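Local coordinates for protein bifunctional cytochrome P450/NADPH--P450 reductase (Deinococcus aerius, PDB 7F3H) that probably acts as a self-sufficient monooxygenase, pairing a haem-containing P450 domain with an NADPH-dependent reductase to hydroxylate organic substrates, at residues Arg83-Asp88 with Ala210-Met215; Glu125-Leu130 with Leu419-Gln424; Phe165-Lys170 with Pro175-Leu180; Glu221-Arg226 with Glu255-Gln260. All coordinates share one frame; numbering follows the deposited sequence.

Interaction 1. Residues Arg83-Asp88 with Ala210-Met215; sequences RNLGGD and ADIASM. With SO4 (sulfate ion), chain G.
Ile212 and Met215 turn one face of helix 199-227 toward Asn84 and Leu85, a junction in the cytochrome P450 fold between the short helix that corresponds to B' (80-86) and the long helix G. Ile212 comes in end-on: with CG1 anti to the carbonyl carbon (chi1 -56°), its CD1 rests against the backbone at Asn84 O, 3.8 Å away, and stands 4.3 Å from CB of Leu85. One turn further on, the methyl CE of Met215 meets CD1 of Leu85 at 4.2 Å. The polar end of Asn84 leads away from this apolar seam, and its ND2 bonds to the hydroxyl of Tyr208.

Arg83, on another side of the short helix, extends from CG to NE and has Gly87 O 3.4 Å above one face of its guanidinium, offset toward the rim, while NH1 takes part in a salt bridge to Glu97. A leucine in its place would probably leave Glu97 without this countercharge and the sulfate without its nitrogen donor. That sulfate, probably from the crystallisation liquor, lies at the guanidinium edge, where NE reaches its O2 in a weak but nearly straight hydrogen bond of 3.3 Å, 168° at the hydrogen.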
# COMPACT_ATOMS: atom_id res chain seq x y z
N ARG A 83 10.90 11.25 -3.16
CA ARG A 83 11.52 11.31 -4.48
C ARG A 83 13.03 11.09 -4.44
O ARG A 83 13.60 10.66 -5.45
CB ARG A 83 11.20 12.64 -5.18
CG ARG A 83 11.66 12.66 -6.66
CD ARG A 83 11.09 13.81 -7.44
NE ARG A 83 11.68 13.90 -8.77
CZ ARG A 83 11.00 14.15 -9.89
NH1 ARG A 83 9.68 14.33 -9.85
NH2 ARG A 83 11.64 14.23 -11.05
N ASN A 84 13.69 11.37 -3.30
CA ASN A 84 15.13 11.12 -3.17
C ASN A 84 15.50 9.73 -3.63
O ASN A 84 16.59 9.52 -4.18
CB ASN A 84 15.61 11.26 -1.73
CG ASN A 84 15.59 12.66 -1.22
OD1 ASN A 84 15.67 13.61 -2.00
ND2 ASN A 84 15.50 12.81 0.09
N LEU A 85 14.60 8.79 -3.47
CA LEU A 85 14.83 7.45 -3.97
C LEU A 85 13.84 6.99 -5.02
O LEU A 85 14.15 6.04 -5.76
CB LEU A 85 14.98 6.49 -2.76
CG LEU A 85 14.01 6.14 -1.63
CD1 LEU A 85 14.34 4.85 -0.86
CD2 LEU A 85 14.23 7.29 -0.62
N GLY A 86 12.73 7.70 -5.23
CA GLY A 86 11.86 7.33 -6.33
C GLY A 86 12.18 7.92 -7.70
O GLY A 86 11.77 7.36 -8.73
N GLY A 87 12.87 9.06 -7.70
CA GLY A 87 13.21 9.81 -8.89
C GLY A 87 11.98 10.22 -9.65
O GLY A 87 10.93 10.56 -9.08
N ASP A 88 12.05 10.14 -10.97
CA ASP A 88 10.88 10.39 -11.78
C ASP A 88 10.23 9.08 -12.20
O ASP A 88 9.75 8.94 -13.33
CB ASP A 88 11.20 11.30 -12.97
CG ASP A 88 12.27 10.75 -13.88
OD1 ASP A 88 12.71 9.58 -13.71
OD2 ASP A 88 12.68 11.50 -14.79
N ALA A 210 24.37 7.52 1.00
CA ALA A 210 25.22 6.37 0.69
C ALA A 210 24.40 5.12 0.45
O ALA A 210 24.66 4.38 -0.52
CB ALA A 210 26.23 6.14 1.82
N ASP A 211 23.46 4.83 1.36
CA ASP A 211 22.47 3.76 1.22
C ASP A 211 21.80 3.82 -0.15
O ASP A 211 21.68 2.81 -0.86
CB ASP A 211 21.40 3.90 2.32
CG ASP A 211 21.81 3.31 3.65
OD1 ASP A 211 22.75 2.50 3.69
OD2 ASP A 211 21.17 3.64 4.68
N ILE A 212 21.34 5.02 -0.52
CA ILE A 212 20.65 5.15 -1.80
C ILE A 212 21.59 4.80 -2.93
O ILE A 212 21.20 4.11 -3.88
CB ILE A 212 20.08 6.57 -1.99
CG1 ILE A 212 19.15 6.98 -0.85
CG2 ILE A 212 19.41 6.65 -3.34
CD1 ILE A 212 18.48 8.32 -1.08
N ALA A 213 22.84 5.27 -2.85
CA ALA A 213 23.84 4.94 -3.86
C ALA A 213 24.03 3.42 -3.98
O ALA A 213 24.14 2.88 -5.08
CB ALA A 213 25.17 5.62 -3.54
N SER A 214 24.14 2.74 -2.84
CA SER A 214 24.34 1.29 -2.87
C SER A 214 23.16 0.59 -3.56
O SER A 214 23.35 -0.37 -4.34
CB SER A 214 24.53 0.77 -1.45
OG SER A 214 23.30 0.83 -0.72
N MET A 215 21.94 1.09 -3.33
CA MET A 215 20.77 0.52 -4.00
C MET A 215 20.81 0.78 -5.51
O MET A 215 20.64 -0.15 -6.31
CB MET A 215 19.49 1.10 -3.40
CG MET A 215 19.30 0.63 -1.98
SD MET A 215 17.62 0.80 -1.42
CE MET A 215 17.72 2.37 -0.58
S SO4 G . 15.41 13.63 -10.77
O1 SO4 G . 16.86 13.39 -10.84
O2 SO4 G . 14.85 13.25 -9.44
O3 SO4 G . 15.16 15.07 -11.01
O4 SO4 G . 14.76 12.87 -11.87

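Interaction 2. Residues Glu125-Leu130 with Leu419-Gln424; sequences EVAQAL and LLLILQ
Ala127 CB and Leu421 CD1 meet at 3.5 Å, the closest approach in a helix-helix packing that joins helices D and L of the P450 fold. The axes of the two short segments pass 9.8 Å apart and run in nearly the same direction, with a signed crossing angle of -29°. The small Ala127 presents only a methyl group, so the leucine branch can reach the opposing backbone: Leu421 CD1 is 4.1 Å from the amide N of Gln128. The placement follows from the leucine's first torsion, -76°, which sets CG anti to the carbonyl carbon and directs the branch across the gap.

A turn on from Ala127, Leu130 meets Ile422, the residue after Leu421, obliquely, the branch CD2 of the leucine lying against the end of the isoleucine. Both pairs are hydrocarbon throughout, and no hydrogen bond crosses.

Beyond this first shell, Pro307 packs on Leu421 and Phe168 on Leu130. Helix 408-425 is bedded on helices 254-285 and 287-300 through Leu419 and Leu423, and the side chain of Gln424 bonds to Gly303 O and Ala305 O. Within the inner shell, Ile422 offers Leu130 CD2 two atoms, CD1 at 3.7 Å and CG1 at 4.0 Å.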
# COMPACT_ATOMS: atom_id res chain seq x y z
N GLU A 125 6.30 -19.08 -5.95
CA GLU A 125 7.60 -19.51 -5.44
C GLU A 125 7.83 -18.88 -4.08
O GLU A 125 8.28 -19.55 -3.14
CB GLU A 125 8.72 -19.15 -6.41
CG GLU A 125 10.13 -19.56 -5.92
CD GLU A 125 11.23 -19.04 -6.85
OE1 GLU A 125 11.09 -19.17 -8.10
OE2 GLU A 125 12.23 -18.47 -6.34
N VAL A 126 7.52 -17.58 -3.97
CA VAL A 126 7.79 -16.91 -2.71
C VAL A 126 6.79 -17.38 -1.65
O VAL A 126 7.18 -17.71 -0.52
CB VAL A 126 7.78 -15.38 -2.90
CG1 VAL A 126 8.03 -14.71 -1.59
CG2 VAL A 126 8.85 -14.95 -3.92
N ALA A 127 5.50 -17.49 -2.02
CA ALA A 127 4.48 -17.86 -1.04
C ALA A 127 4.82 -19.21 -0.40
O ALA A 127 4.77 -19.35 0.84
CB ALA A 127 3.10 -17.87 -1.70
N GLN A 128 5.23 -20.18 -1.22
CA GLN A 128 5.62 -21.50 -0.71
C GLN A 128 6.77 -21.38 0.29
O GLN A 128 6.75 -22.04 1.34
CB GLN A 128 5.97 -22.42 -1.89
CG GLN A 128 4.74 -22.90 -2.67
CD GLN A 128 5.07 -23.69 -3.92
OE1 GLN A 128 6.06 -23.42 -4.61
NE2 GLN A 128 4.24 -24.68 -4.23
N ALA A 129 7.73 -20.49 0.02
CA ALA A 129 8.83 -20.30 0.96
C ALA A 129 8.34 -19.78 2.31
O ALA A 129 8.78 -20.26 3.37
CB ALA A 129 9.87 -19.36 0.36
N LEU A 130 7.38 -18.83 2.29
CA LEU A 130 6.74 -18.39 3.53
C LEU A 130 6.17 -19.58 4.27
O LEU A 130 6.49 -19.82 5.44
CB LEU A 130 5.62 -17.39 3.24
CG LEU A 130 4.63 -17.07 4.37
CD1 LEU A 130 5.15 -16.02 5.32
CD2 LEU A 130 3.38 -16.57 3.79
N LEU A 419 -2.89 -15.86 1.22
CA LEU A 419 -3.93 -16.25 2.16
C LEU A 419 -4.41 -17.67 1.87
O LEU A 419 -4.58 -18.48 2.79
CB LEU A 419 -5.08 -15.25 2.08
CG LEU A 419 -4.90 -13.98 2.94
CD1 LEU A 419 -5.86 -12.80 2.61
CD2 LEU A 419 -5.00 -14.35 4.42
N LEU A 420 -4.63 -17.97 0.59
CA LEU A 420 -5.03 -19.30 0.16
C LEU A 420 -4.07 -20.37 0.69
O LEU A 420 -4.49 -21.35 1.32
CB LEU A 420 -5.08 -19.33 -1.37
CG LEU A 420 -5.44 -20.65 -2.06
CD1 LEU A 420 -6.81 -21.12 -1.60
CD2 LEU A 420 -5.39 -20.46 -3.55
N LEU A 421 -2.77 -20.16 0.48
CA LEU A 421 -1.82 -21.18 0.90
C LEU A 421 -1.73 -21.26 2.43
O LEU A 421 -1.72 -22.36 3.00
CB LEU A 421 -0.45 -20.89 0.28
CG LEU A 421 -0.23 -21.20 -1.21
CD1 LEU A 421 1.22 -20.85 -1.60
CD2 LEU A 421 -0.56 -22.66 -1.55
N ILE A 422 -1.72 -20.11 3.10
CA ILE A 422 -1.62 -20.07 4.56
C ILE A 422 -2.78 -20.82 5.19
O ILE A 422 -2.59 -21.66 6.08
CB ILE A 422 -1.56 -18.61 5.05
CG1 ILE A 422 -0.16 -18.05 4.78
CG2 ILE A 422 -1.94 -18.47 6.56
CD1 ILE A 422 -0.09 -16.56 4.96
N LEU A 423 -4.00 -20.54 4.73
CA LEU A 423 -5.16 -21.15 5.33
C LEU A 423 -5.28 -22.61 4.91
O LEU A 423 -5.82 -23.43 5.66
CB LEU A 423 -6.43 -20.36 4.98
CG LEU A 423 -6.57 -18.93 5.54
CD1 LEU A 423 -7.92 -18.37 5.16
CD2 LEU A 423 -6.38 -18.82 7.06
N GLN A 424 -4.70 -22.96 3.75
CA GLN A 424 -4.61 -24.37 3.41
C GLN A 424 -3.81 -25.14 4.46
O GLN A 424 -4.24 -26.19 4.94
CB GLN A 424 -4.00 -24.56 2.02
CG GLN A 424 -4.05 -26.04 1.59
CD GLN A 424 -3.15 -26.38 0.42
OE1 GLN A 424 -2.26 -25.61 0.01
NE2 GLN A 424 -3.38 -27.55 -0.14

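Interaction 3. Residues Phe165-Lys170 with Pro175-Leu180; sequences FRSFDK and PFLQAL
Phe176, in the first turn of helix 175-190, lays its ring almost parallel to that of Phe165, which belongs to the connection between the helices equivalent to E and F of the P450 fold. The planes differ by 14°, but the rings are slid so far apart, with centroids separated by 5.3 Å, that they barely overlap; the touching atoms are Phe165 CZ and Phe176 CD1. The Phe176 ring is carried there by a CG anti to the backbone N (chi1 177°). Beyond the pair, Phe176 also packs on helices 199-227 and 254-285, so it joins the loop to the helical core.

Next in sequence, Leu177 covers a face of Phe165. Its CG stands over the centre of the Phe165 ring, 4.2 Å from the centroid and only 10° off the ring normal, a CH-pi contact. One branch, CD1, continues to the base of the ring, 3.8 Å from Phe165 CG, while the other, CD2, lies at the edge of the Phe176 ring. Leu177 thus touches both aromatics, one over its face and the other at its edge. With an alanine in place of Phe165, Leu177 would probably lose the aromatic surface it sits on, and a gap is likely to open beside Phe176.

The loop itself is shaped by a type I beta turn from Arg166 to Asp169. Near its start, Ser167 directs OG to a hydrogen bond with Asp154, and the same oxygen lies 3.7 Å from Leu177 CD1.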
# COMPACT_ATOMS: atom_id res chain seq x y z
N PHE A 165 16.19 -12.50 -3.29
CA PHE A 165 16.80 -12.11 -2.03
C PHE A 165 16.71 -13.19 -0.97
O PHE A 165 17.39 -13.09 0.06
CB PHE A 165 16.15 -10.83 -1.51
CG PHE A 165 16.56 -9.62 -2.30
CD1 PHE A 165 17.86 -9.15 -2.23
CD2 PHE A 165 15.65 -8.97 -3.12
CE1 PHE A 165 18.25 -8.04 -2.96
CE2 PHE A 165 16.03 -7.85 -3.84
CZ PHE A 165 17.34 -7.39 -3.77
N ARG A 166 15.89 -14.22 -1.21
CA ARG A 166 15.78 -15.39 -0.33
C ARG A 166 15.62 -14.99 1.13
O ARG A 166 16.33 -15.48 2.01
CB ARG A 166 17.00 -16.28 -0.52
CG ARG A 166 17.28 -16.59 -2.00
CD ARG A 166 18.17 -17.80 -2.15
NE ARG A 166 18.79 -17.77 -3.47
CZ ARG A 166 18.38 -18.49 -4.50
NH1 ARG A 166 17.36 -19.34 -4.38
NH2 ARG A 166 19.02 -18.36 -5.66
N SER A 167 14.64 -14.11 1.39
CA SER A 167 14.47 -13.56 2.73
C SER A 167 13.96 -14.56 3.77
O SER A 167 13.98 -14.23 4.96
CB SER A 167 13.51 -12.36 2.68
OG SER A 167 14.06 -11.33 1.89
N PHE A 168 13.47 -15.75 3.37
CA PHE A 168 13.01 -16.76 4.32
C PHE A 168 14.07 -17.80 4.65
O PHE A 168 13.82 -18.67 5.50
CB PHE A 168 11.75 -17.47 3.79
CG PHE A 168 10.56 -16.53 3.62
CD1 PHE A 168 9.90 -16.02 4.73
CD2 PHE A 168 10.14 -16.13 2.36
CE1 PHE A 168 8.82 -15.14 4.57
CE2 PHE A 168 9.07 -15.25 2.19
CZ PHE A 168 8.40 -14.75 3.30
N ASP A 169 15.23 -17.77 3.98
CA ASP A 169 16.33 -18.68 4.32
C ASP A 169 17.06 -18.23 5.57
O ASP A 169 17.71 -19.04 6.22
CB ASP A 169 17.35 -18.79 3.17
CG ASP A 169 16.84 -19.63 1.99
OD1 ASP A 169 16.01 -20.53 2.18
OD2 ASP A 169 17.28 -19.38 0.84
N LYS A 170 16.95 -16.95 5.95
CA LYS A 170 17.78 -16.36 6.99
C LYS A 170 16.99 -15.28 7.70
O LYS A 170 16.05 -14.70 7.16
CB LYS A 170 19.04 -15.64 6.46
CG LYS A 170 20.20 -16.42 5.87
CD LYS A 170 21.33 -15.43 5.40
CE LYS A 170 21.75 -14.46 6.52
NZ LYS A 170 22.69 -13.37 6.09
N PRO A 175 21.64 -7.12 2.46
CA PRO A 175 22.03 -5.70 2.62
C PRO A 175 21.22 -4.72 1.78
O PRO A 175 20.91 -3.63 2.27
CB PRO A 175 23.50 -5.71 2.18
CG PRO A 175 23.99 -7.02 2.65
CD PRO A 175 22.83 -7.98 2.34
N PHE A 176 20.92 -5.06 0.52
CA PHE A 176 20.09 -4.18 -0.31
C PHE A 176 18.78 -3.83 0.39
O PHE A 176 18.37 -2.67 0.41
CB PHE A 176 19.86 -4.82 -1.69
CG PHE A 176 18.94 -4.03 -2.61
CD1 PHE A 176 17.55 -4.21 -2.58
CD2 PHE A 176 19.46 -3.12 -3.53
CE1 PHE A 176 16.72 -3.51 -3.43
CE2 PHE A 176 18.61 -2.41 -4.38
CZ PHE A 176 17.25 -2.61 -4.33
N LEU A 177 18.14 -4.82 1.03
CA LEU A 177 16.87 -4.56 1.71
C LEU A 177 17.06 -3.84 3.04
O LEU A 177 16.19 -3.06 3.44
CB LEU A 177 16.11 -5.87 1.90
CG LEU A 177 15.83 -6.61 0.57
CD1 LEU A 177 15.21 -7.95 0.83
CD2 LEU A 177 14.95 -5.77 -0.35
N GLN A 178 18.20 -4.05 3.71
CA GLN A 178 18.48 -3.27 4.92
C GLN A 178 18.69 -1.80 4.57
O GLN A 178 18.21 -0.90 5.28
CB GLN A 178 19.70 -3.84 5.65
CG GLN A 178 19.42 -5.11 6.45
CD GLN A 178 20.70 -5.85 6.87
OE1 GLN A 178 21.81 -5.47 6.50
NE2 GLN A 178 20.53 -6.92 7.63
N ALA A 179 19.38 -1.54 3.45
CA ALA A 179 19.55 -0.18 2.96
C ALA A 179 18.19 0.43 2.60
O ALA A 179 17.91 1.59 2.95
CB ALA A 179 20.50 -0.18 1.76
N LEU A 180 17.34 -0.32 1.88
CA LEU A 180 15.97 0.14 1.61
C LEU A 180 15.25 0.53 2.90
O LEU A 180 14.64 1.61 2.98
CB LEU A 180 15.16 -0.93 0.87
CG LEU A 180 13.77 -0.50 0.40
CD1 LEU A 180 13.90 0.67 -0.58
CD2 LEU A 180 13.03 -1.65 -0.24

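Interaction 4. Residues Glu221-Arg226 with Glu255-Gln260; sequences EVIRER and ENIRYQ
Arg258 meets Ile223 through the base of its side chain, not through its planar end: CB lies 3.9 Å from Ile223 CD1, whereas the chain bends at chi3 (75°) and leads the guanidinium away from the contact, with NE in a salt bridge to Asp220. On helix 254-285 two flat amides are joined, NE2 of Gln260 giving a hydrogen bond of 2.8 Å to OD1 of Asn256. The acceptor lies close to the amide plane of Gln260, while the donor is tilted 30° from the carbonyl plane of Asn256.

The cross-helix contact proper is thus left to aliphatic groups. Ile223 advances its CD1 into the groove beside Ile257 and Arg258, touching CG2 of the first at 3.7 Å and lying 3.8 Å from the backbone N of the second. The two isoleucines are angled across one another, and each has CG1 anti to its carbonyl carbon, which turns CG2 of Ile257 toward the incoming methyl. No hydrogen bond links the segments.

In the P450 fold these are the later part of helix G and the start of helix I, the long helix that goes on to pass the haem. Helix 236-242 closes one side, with Leu237 packing on Val222, Arg226 and Ile257; helix 98-107 approaches another through Asn99 and Ala103, which touch Asn256 and Gln260.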
# COMPACT_ATOMS: atom_id res chain seq x y z
N GLU A 221 23.68 -2.32 -11.99
CA GLU A 221 24.49 -3.47 -12.29
C GLU A 221 23.64 -4.57 -12.93
O GLU A 221 23.92 -5.02 -14.06
CB GLU A 221 25.10 -3.66 -10.90
CG GLU A 221 26.13 -4.50 -10.20
CD GLU A 221 25.75 -5.95 -9.64
OE1 GLU A 221 24.49 -6.27 -9.43
OE2 GLU A 221 26.75 -6.75 -9.29
N VAL A 222 22.51 -4.90 -12.31
CA VAL A 222 21.58 -5.85 -12.92
C VAL A 222 21.18 -5.37 -14.32
O VAL A 222 21.13 -6.16 -15.29
CB VAL A 222 20.34 -6.05 -12.02
CG1 VAL A 222 19.09 -6.62 -12.76
CG2 VAL A 222 20.74 -6.82 -10.81
N ILE A 223 20.91 -4.07 -14.47
CA ILE A 223 20.44 -3.53 -15.76
C ILE A 223 21.51 -3.63 -16.84
O ILE A 223 21.23 -4.09 -17.95
CB ILE A 223 19.96 -2.07 -15.60
CG1 ILE A 223 18.56 -2.02 -15.05
CG2 ILE A 223 19.99 -1.35 -16.93
CD1 ILE A 223 18.21 -0.64 -14.45
N ARG A 224 22.74 -3.21 -16.54
CA ARG A 224 23.74 -3.14 -17.62
C ARG A 224 23.92 -4.59 -18.12
O ARG A 224 24.44 -4.88 -19.22
CB ARG A 224 25.13 -2.72 -17.17
CG ARG A 224 26.17 -3.66 -16.66
CD ARG A 224 27.10 -2.69 -16.16
NE ARG A 224 26.68 -2.27 -14.81
CZ ARG A 224 26.84 -1.17 -14.14
NH1 ARG A 224 27.19 -0.03 -14.68
NH2 ARG A 224 26.54 -1.23 -12.85
N GLU A 225 23.56 -5.50 -17.21
CA GLU A 225 24.34 -6.66 -17.18
C GLU A 225 23.38 -7.75 -17.58
O GLU A 225 23.90 -8.90 -17.97
CB GLU A 225 24.94 -6.51 -15.78
CG GLU A 225 26.11 -7.27 -15.21
CD GLU A 225 27.28 -7.21 -16.17
OE1 GLU A 225 27.36 -6.52 -17.18
OE2 GLU A 225 28.23 -7.21 -15.37
N ARG A 226 22.14 -7.39 -17.73
CA ARG A 226 21.03 -7.83 -18.59
C ARG A 226 21.04 -7.25 -20.04
O ARG A 226 20.56 -7.89 -20.99
CB ARG A 226 19.75 -7.40 -17.96
CG ARG A 226 18.54 -8.14 -18.32
CD ARG A 226 18.51 -9.39 -17.46
NE ARG A 226 17.29 -10.15 -17.71
CZ ARG A 226 16.14 -9.98 -17.06
NH1 ARG A 226 15.10 -10.74 -17.36
NH2 ARG A 226 16.04 -9.07 -16.11
N GLU A 255 18.37 5.17 -16.46
CA GLU A 255 18.13 5.84 -15.19
C GLU A 255 16.68 5.65 -14.77
O GLU A 255 16.39 5.23 -13.65
CB GLU A 255 18.40 7.34 -15.33
CG GLU A 255 18.61 8.03 -14.01
CD GLU A 255 18.49 9.53 -14.10
OE1 GLU A 255 17.86 10.00 -15.05
OE2 GLU A 255 19.05 10.24 -13.24
N ASN A 256 15.76 5.90 -15.70
CA ASN A 256 14.35 5.82 -15.34
C ASN A 256 13.91 4.38 -15.07
O ASN A 256 13.03 4.17 -14.23
CB ASN A 256 13.48 6.46 -16.42
CG ASN A 256 12.05 6.66 -15.95
OD1 ASN A 256 11.19 5.78 -16.14
ND2 ASN A 256 11.79 7.81 -15.31
N ILE A 257 14.46 3.40 -15.79
CA ILE A 257 14.18 2.00 -15.45
C ILE A 257 14.59 1.69 -14.01
O ILE A 257 13.86 1.01 -13.26
CB ILE A 257 14.88 1.05 -16.43
CG1 ILE A 257 14.27 1.18 -17.82
CG2 ILE A 257 14.80 -0.38 -15.91
CD1 ILE A 257 15.07 0.49 -18.91
N ARG A 258 15.78 2.13 -13.61
CA ARG A 258 16.18 1.87 -12.23
C ARG A 258 15.21 2.55 -11.27
O ARG A 258 14.80 1.95 -10.26
CB ARG A 258 17.62 2.31 -11.95
CG ARG A 258 17.77 2.93 -10.58
CD ARG A 258 19.18 3.22 -10.18
NE ARG A 258 19.80 4.37 -10.83
CZ ARG A 258 19.60 5.64 -10.48
NH1 ARG A 258 18.77 5.93 -9.50
NH2 ARG A 258 20.22 6.64 -11.10
N TYR A 259 14.81 3.79 -11.60
CA TYR A 259 13.82 4.51 -10.80
C TYR A 259 12.52 3.72 -10.68
O TYR A 259 11.96 3.60 -9.58
CB TYR A 259 13.56 5.87 -11.42
CG TYR A 259 14.59 6.89 -11.05
CD1 TYR A 259 15.25 6.83 -9.82
CD2 TYR A 259 14.90 7.95 -11.90
CE1 TYR A 259 16.20 7.78 -9.47
CE2 TYR A 259 15.85 8.90 -11.55
CZ TYR A 259 16.48 8.81 -10.34
OH TYR A 259 17.41 9.75 -10.01
N GLN A 260 12.06 3.11 -11.77
CA GLN A 260 10.84 2.31 -11.70
C GLN A 260 11.04 1.08 -10.81
O GLN A 260 10.15 0.72 -10.04
CB GLN A 260 10.38 1.87 -13.10
CG GLN A 260 10.10 3.00 -14.12
CD GLN A 260 9.16 4.10 -13.62
OE1 GLN A 260 8.40 3.93 -12.65
NE2 GLN A 260 9.22 5.26 -14.28

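In the fold
All four contacts are largely buried and apolar, without a hydrogen bond between their segments; their differences lie in shape and surroundings. Interactions 1 and 4 use the same helix, 199-227, at successive places, and are tied by a probable hydrogen bond from Asn256 ND2 to Asp88 O. Interaction 1 also touches interaction 3, since Met215 packs on Phe176 and Leu180. Interaction 2 lies apart, its centre about 31 Å from that of interaction 1, yet interaction 3 touches it through Phe168 and Ala129. Only interaction 3 pairs aromatic rings across its segments; interaction 2 is aliphatic but for the exposed Gln128 at its rim. Salt bridges flank interactions 1, 2 and 4, and exposed charged residues line interaction 3's loop.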